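Local coordinates for hypothetical protein MerP (Cupriavidus metallidurans, PDB 1OSD) that probably binds mercuric ions in the periplasm as part of a bacterial mercury-resistance system, through a heavy-metal-associated domain captured here in its oxidized form, at residues T20-K23 with A24-V28; L57-A60 with T61-G65. All coordinates share one frame; numbering follows the deposited sequence. Where two conformers were deposited one is given.

Contact 1: T20-K23 with A24-V28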
ATOM      1  N   THR A  20      -0.008   5.441  -8.536  1.00 34.57           N
ATOM      2  CA  THR A  20       1.347   5.561  -8.131  1.00 35.07           C
ATOM      3  C   THR A  20       1.555   4.605  -6.981  1.00 34.56           C
ATOM      4  O   THR A  20       2.579   3.906  -6.925  1.00 36.55           O
ATOM      5  CB  THR A  20       1.744   7.000  -7.777  1.00 34.35           C
ATOM      6  OG1 THR A  20       1.756   7.853  -8.942  1.00 31.40           O
ATOM      7  CG2 THR A  20       3.234   7.023  -7.231  1.00 36.19           C
ATOM      8  N   VAL A  21       0.611   4.577  -6.072  1.00 35.20           N
ATOM      9  CA  VAL A  21       0.709   3.829  -4.801  1.00 34.81           C
ATOM     10  C   VAL A  21       0.527   2.348  -5.080  1.00 36.17           C
ATOM     11  O   VAL A  21       1.330   1.535  -4.654  1.00 37.46           O
ATOM     12  CB  VAL A  21      -0.245   4.350  -3.710  1.00 34.72           C
ATOM     13  CG1 VAL A  21      -0.332   3.246  -2.407  1.00 34.93           C
ATOM     14  CG2 VAL A  21       0.043   5.890  -3.284  1.00 36.34           C
ATOM     15  N   LYS A  22      -0.477   2.025  -5.903  1.00 35.56           N
ATOM     16  CA  LYS A  22      -0.816   0.739  -6.271  1.00 33.03           C
ATOM     17  C   LYS A  22       0.436   0.120  -6.911  1.00 35.17           C
ATOM     18  O   LYS A  22       0.847  -0.960  -6.494  1.00 38.37           O
ATOM     19  CB  LYS A  22      -1.984   0.754  -7.253  1.00 32.97           C
ATOM     20  CG  LYS A  22      -2.475  -0.686  -7.709  1.00 33.89           C
ATOM     21  CD  LYS A  22      -3.789  -0.519  -8.508  1.00 40.31           C
ATOM     22  CE  LYS A  22      -4.795  -1.623  -8.537  1.00 44.48           C
ATOM     23  NZ  LYS A  22      -4.346  -3.030  -8.233  1.00 45.88           N
ATOM     24  N   LYS A  23       1.004   0.749  -7.932  1.00 35.77           N
ATOM     25  CA  LYS A  23       2.212   0.252  -8.586  1.00 38.13           C
ATOM     26  C   LYS A  23       3.343  -0.050  -7.589  1.00 38.57           C
ATOM     27  O   LYS A  23       3.883  -1.179  -7.552  1.00 35.96           O
ATOM     28  CB  LYS A  23       2.756   1.240  -9.636  1.00 37.17           C
ATOM     29  CG  LYS A  23       1.831   1.353 -10.834  1.00 43.64           C
ATOM     30  CD  LYS A  23       2.475   1.888 -12.143  1.00 50.44           C
ATOM     31  CE  LYS A  23       1.344   2.117 -13.275  1.00 52.36           C
ATOM     32  NZ  LYS A  23       1.668   3.268 -14.190  1.00 54.00           N
ATOM     33  N   ALA A  24       3.687   0.970  -6.778  1.00 35.91           N
ATOM     34  CA  ALA A  24       4.711   0.766  -5.748  1.00 35.97           C
ATOM     35  C   ALA A  24       4.486  -0.416  -4.850  1.00 35.28           C
ATOM     36  O   ALA A  24       5.408  -1.264  -4.672  1.00 38.68           O
ATOM     37  CB  ALA A  24       4.967   2.083  -4.934  1.00 36.15           C
ATOM     38  N   ILE A  25       3.256  -0.691  -4.438  1.00 34.70           N
ATOM     39  CA  ILE A  25       3.052  -1.861  -3.572  1.00 34.46           C
ATOM     40  C   ILE A  25       3.124  -3.175  -4.317  1.00 34.42           C
ATOM     41  O   ILE A  25       3.704  -4.151  -3.876  1.00 30.17           O
ATOM     42  CB  ILE A  25       1.741  -1.689  -2.758  0.50 34.22           C
ATOM     43  CG1 ILE A  25       1.901  -0.426  -1.917  0.50 34.22           C
ATOM     44  CG2 ILE A  25       1.525  -2.858  -1.771  0.50 33.98           C
ATOM     45  CD1 ILE A  25       0.626   0.041  -1.266  0.50 36.39           C
ATOM     46  N   SER A  26       2.530  -3.158  -5.498  1.00 38.21           N
ATOM     47  CA  SER A  26       2.349  -4.345  -6.285  1.00 39.83           C
ATOM     48  C   SER A  26       3.705  -4.923  -6.707  1.00 41.34           C
ATOM     49  O   SER A  26       3.815  -6.131  -6.912  1.00 40.43           O
ATOM     50  CB  SER A  26       1.443  -4.041  -7.505  1.00 40.20           C
ATOM     51  OG  SER A  26       0.055  -3.939  -7.115  1.00 40.27           O
ATOM     52  N   LYS A  27       4.712  -4.051  -6.859  1.00 43.64           N
ATOM     53  CA  LYS A  27       6.095  -4.470  -7.119  1.00 45.47           C
ATOM     54  C   LYS A  27       6.733  -5.272  -5.973  1.00 44.68           C
ATOM     55  O   LYS A  27       7.717  -5.979  -6.208  1.00 45.94           O
ATOM     56  CB  LYS A  27       7.010  -3.265  -7.440  1.00 47.68           C
ATOM     57  CG  LYS A  27       6.918  -2.732  -8.931  1.00 53.47           C
ATOM     58  CD  LYS A  27       8.276  -2.017  -9.418  1.00 57.99           C
ATOM     59  CE  LYS A  27       8.428  -0.487  -9.039  1.00 61.86           C
ATOM     60  NZ  LYS A  27       8.483  -0.080  -7.523  1.00 59.92           N
ATOM     61  N   VAL A  28       6.204  -5.179  -4.758  1.00 41.52           N
ATOM     62  CA  VAL A  28       6.774  -5.881  -3.594  1.00 41.89           C
ATOM     63  C   VAL A  28       6.518  -7.346  -3.691  1.00 42.43           C
ATOM     64  O   VAL A  28       5.378  -7.770  -3.755  1.00 39.53           O
ATOM     65  CB  VAL A  28       6.272  -5.311  -2.282  1.00 41.20           C
ATOM     66  CG1 VAL A  28       6.860  -6.062  -1.079  1.00 42.85           C
ATOM     67  CG2 VAL A  28       6.762  -3.787  -2.168  1.00 42.12           C
TER

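Contact 2: L57-A60 with T61-G65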
ATOM      1  N   LEU A  57       5.911  -2.846   3.174  1.00 35.77           N
ATOM      2  CA  LEU A  57       4.892  -2.146   2.403  1.00 35.56           C
ATOM      3  C   LEU A  57       4.863  -0.607   2.606  1.00 35.40           C
ATOM      4  O   LEU A  57       4.786   0.230   1.669  1.00 30.12           O
ATOM      5  CB  LEU A  57       3.462  -2.754   2.738  1.00 35.11           C
ATOM      6  CG  LEU A  57       3.260  -4.199   2.408  1.00 40.03           C
ATOM      7  CD1 LEU A  57       1.846  -4.588   2.880  1.00 41.17           C
ATOM      8  CD2 LEU A  57       3.476  -4.574   0.860  1.00 40.93           C
ATOM      9  N   THR A  58       4.929  -0.226   3.866  1.00 37.30           N
ATOM     10  CA  THR A  58       4.888   1.203   4.168  1.00 36.98           C
ATOM     11  C   THR A  58       6.221   1.842   3.716  1.00 37.87           C
ATOM     12  O   THR A  58       6.219   3.024   3.301  1.00 38.34           O
ATOM     13  CB  THR A  58       4.573   1.479   5.639  1.00 37.09           C
ATOM     14  OG1 THR A  58       5.649   1.006   6.370  1.00 33.99           O
ATOM     15  CG2 THR A  58       3.248   0.714   6.222  1.00 38.93           C
ATOM     16  N   LYS A  59       7.335   1.081   3.707  1.00 38.63           N
ATOM     17  CA  LYS A  59       8.563   1.604   3.084  1.00 36.72           C
ATOM     18  C   LYS A  59       8.326   1.755   1.595  1.00 36.84           C
ATOM     19  O   LYS A  59       8.667   2.741   1.022  1.00 38.52           O
ATOM     20  CB  LYS A  59       9.800   0.775   3.376  1.00 40.62           C
ATOM     21  CG  LYS A  59      10.961   0.911   2.364  1.00 41.20           C
ATOM     22  CD  LYS A  59      12.231   1.764   2.783  1.00 52.12           C
ATOM     23  CE  LYS A  59      13.598   1.041   2.339  1.00 56.73           C
ATOM     24  NZ  LYS A  59      13.711   0.594   0.877  1.00 54.56           N
ATOM     25  N   ALA A  60       7.724   0.803   0.908  1.00 36.41           N
ATOM     26  CA  ALA A  60       7.574   0.992  -0.517  1.00 37.34           C
ATOM     27  C   ALA A  60       6.806   2.299  -0.872  1.00 36.15           C
ATOM     28  O   ALA A  60       7.044   2.951  -1.935  1.00 34.31           O
ATOM     29  CB  ALA A  60       6.827  -0.232  -1.092  1.00 37.41           C
ATOM     30  N   THR A  61       5.747   2.593  -0.089  1.00 35.87           N
ATOM     31  CA  THR A  61       4.875   3.759  -0.374  1.00 35.67           C
ATOM     32  C   THR A  61       5.658   5.028  -0.091  1.00 35.08           C
ATOM     33  O   THR A  61       5.647   5.994  -0.916  1.00 31.69           O
ATOM     34  CB  THR A  61       3.521   3.718   0.394  1.00 35.46           C
ATOM     35  OG1 THR A  61       3.682   3.874   1.819  1.00 42.63           O
ATOM     36  CG2 THR A  61       2.827   2.338   0.213  1.00 36.43           C
ATOM     37  N   ALA A  62       6.429   5.002   1.005  1.00 33.61           N
ATOM     38  CA  ALA A  62       7.154   6.263   1.382  1.00 33.98           C
ATOM     39  C   ALA A  62       8.204   6.556   0.321  1.00 34.39           C
ATOM     40  O   ALA A  62       8.346   7.694  -0.166  1.00 35.75           O
ATOM     41  CB  ALA A  62       7.831   6.163   2.771  1.00 34.69           C
ATOM     42  N   ASP A  63       8.846   5.503  -0.162  1.00 36.14           N
ATOM     43  CA  ASP A  63       9.817   5.609  -1.261  1.00 36.35           C
ATOM     44  C   ASP A  63       9.224   6.302  -2.475  1.00 36.73           C
ATOM     45  O   ASP A  63       9.855   7.198  -3.127  1.00 37.45           O
ATOM     46  CB  ASP A  63      10.360   4.197  -1.616  1.00 36.32           C
ATOM     47  CG  ASP A  63      11.455   3.724  -0.655  1.00 39.88           C
ATOM     48  OD1 ASP A  63      11.829   4.511   0.217  1.00 35.20           O
ATOM     49  OD2 ASP A  63      12.020   2.579  -0.717  1.00 39.37           O
ATOM     50  N   ALA A  64       7.971   5.933  -2.783  1.00 32.38           N
ATOM     51  CA  ALA A  64       7.322   6.498  -3.898  1.00 33.37           C
ATOM     52  C   ALA A  64       6.773   7.887  -3.631  1.00 32.33           C
ATOM     53  O   ALA A  64       6.194   8.487  -4.549  1.00 33.84           O
ATOM     54  CB  ALA A  64       6.189   5.572  -4.350  1.00 35.19           C
ATOM     55  N   GLY A  65       6.873   8.354  -2.377  1.00 33.86           N
ATOM     56  CA  GLY A  65       6.512   9.729  -2.060  1.00 34.96           C
ATOM     57  C   GLY A  65       5.403   9.876  -1.059  1.00 34.76           C
ATOM     58  O   GLY A  65       5.167  10.998  -0.610  1.00 37.37           O
TER

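Contact 1: T20-K23 with A24-V28
The flat carbonyl group of K22 is gripped twice by S26. The backbone N of S26 comes in at the outer end, nearly in line with the C=O bond, at 2.9 Å from K22 O, whereas the hydroxyl OG sits above the carbonyl plane, 47° out of it and 3.1 Å from the same K22 O. The serine reaches this place because OG is turned anti to its own carbonyl carbon (chi1 -76°), which folds it back beside the backbone N and over the preceding turn. The carbonyl of T20 takes a single hydrogen bond from A24 N, 3.1 Å from T20 O. I25 N bonds to V21 O at 3.0 Å, and the isoleucine CG1 also packs against this oxygen, 3.4 Å from V21 O. Farther out the two hydrophobic side chains lie side by side and point the same way, V21 CG1 meeting I25 CD1 at 3.5 Å on the buried side of the helix, over A43 of strand 42-48. The K22 chain, straight until a bend at its last torsion, leaves in another direction and gives its NZ to the carbonyl of V34 in strand 31-37. Beyond the bond from K27 N to K23 O, V28 N closes a tighter turn onto I25 O as the helix gives way to loop. This is the latter half of an amphipathic alpha helix packed on the sheet of a ferredoxin-like heavy-metal-associated domain, the helix whose first residue, C17, is joined to C14 by a disulfide.

Contact 2: L57-A60 with T61-G65
K59 and D63, one turn apart on the outer side of the helix, pass over each other at a slant and end in a salt bridge. K59 NZ is 3.1 Å from D63 OD2, which receives it on its syn lone pair, the one on the side of the other carboxylate oxygen. The lysine does not run out straight: its chain bends at chi2 (105°) and again at the next two torsions, so that its methylenes curl along the carboxylate, with K59 CD 3.6 Å from D63 OD2 and 3.8 Å from D63 OD1. The aspartate in turn leans back over the preceding turn, its CG 3.4 Å from K59 O, while its backbone N bonds to the same carbonyl. That carbonyl oxygen lies close to the negative carboxylate, and the lysine ammonium may offset the unfavourable charge.

On the inner side T61 is turned differently. Its OG1 stands between its backbone N and carbonyl carbon (chi1 67°), which sets it 3.1 Å from T58 O and sends CG2 back against the previous turn, a tight 3.2 Å from L57 O. Y66 O, the stronger partner, is also within reach of the one proton of this hydroxyl, which leaves the bond to T58 O unsettled. OG1 hydrogen-bonds with S68 OG as well, and the threonine thus links the helix to the segment leading into strand 69-70. T58 O receives A62 N at 3.0 Å. At the end A64 N makes an ordinary i to i+4 bond to A60 O. G65, with its positive phi (120°), then turns its N back to A62 O, one of the bonds of the Schellman motif that terminates the second helix of the ferredoxin-like domain.

Neither contact closes a long loop: each is a run of interactions three or four residues apart along one helix and its C-terminal turn. From the N terminus the chain passes through strand 2-8 to helix 17-26, where contact 1 lies, then through the hairpin of strands 31-37 and 42-48 to helix 54-63 and contact 2, before finishing in strand 69-70. The two are thus in series, without nesting or crossing. They meet in space, their centres about 9 Å apart. I25 CD1 packs on T61 CG2 at 3.5 Å, and A24 CB meets A64 CB at 3.7 Å. V28 and A60 extend this helix-helix seam, while I25 and L57 both reach V45 in the sheet.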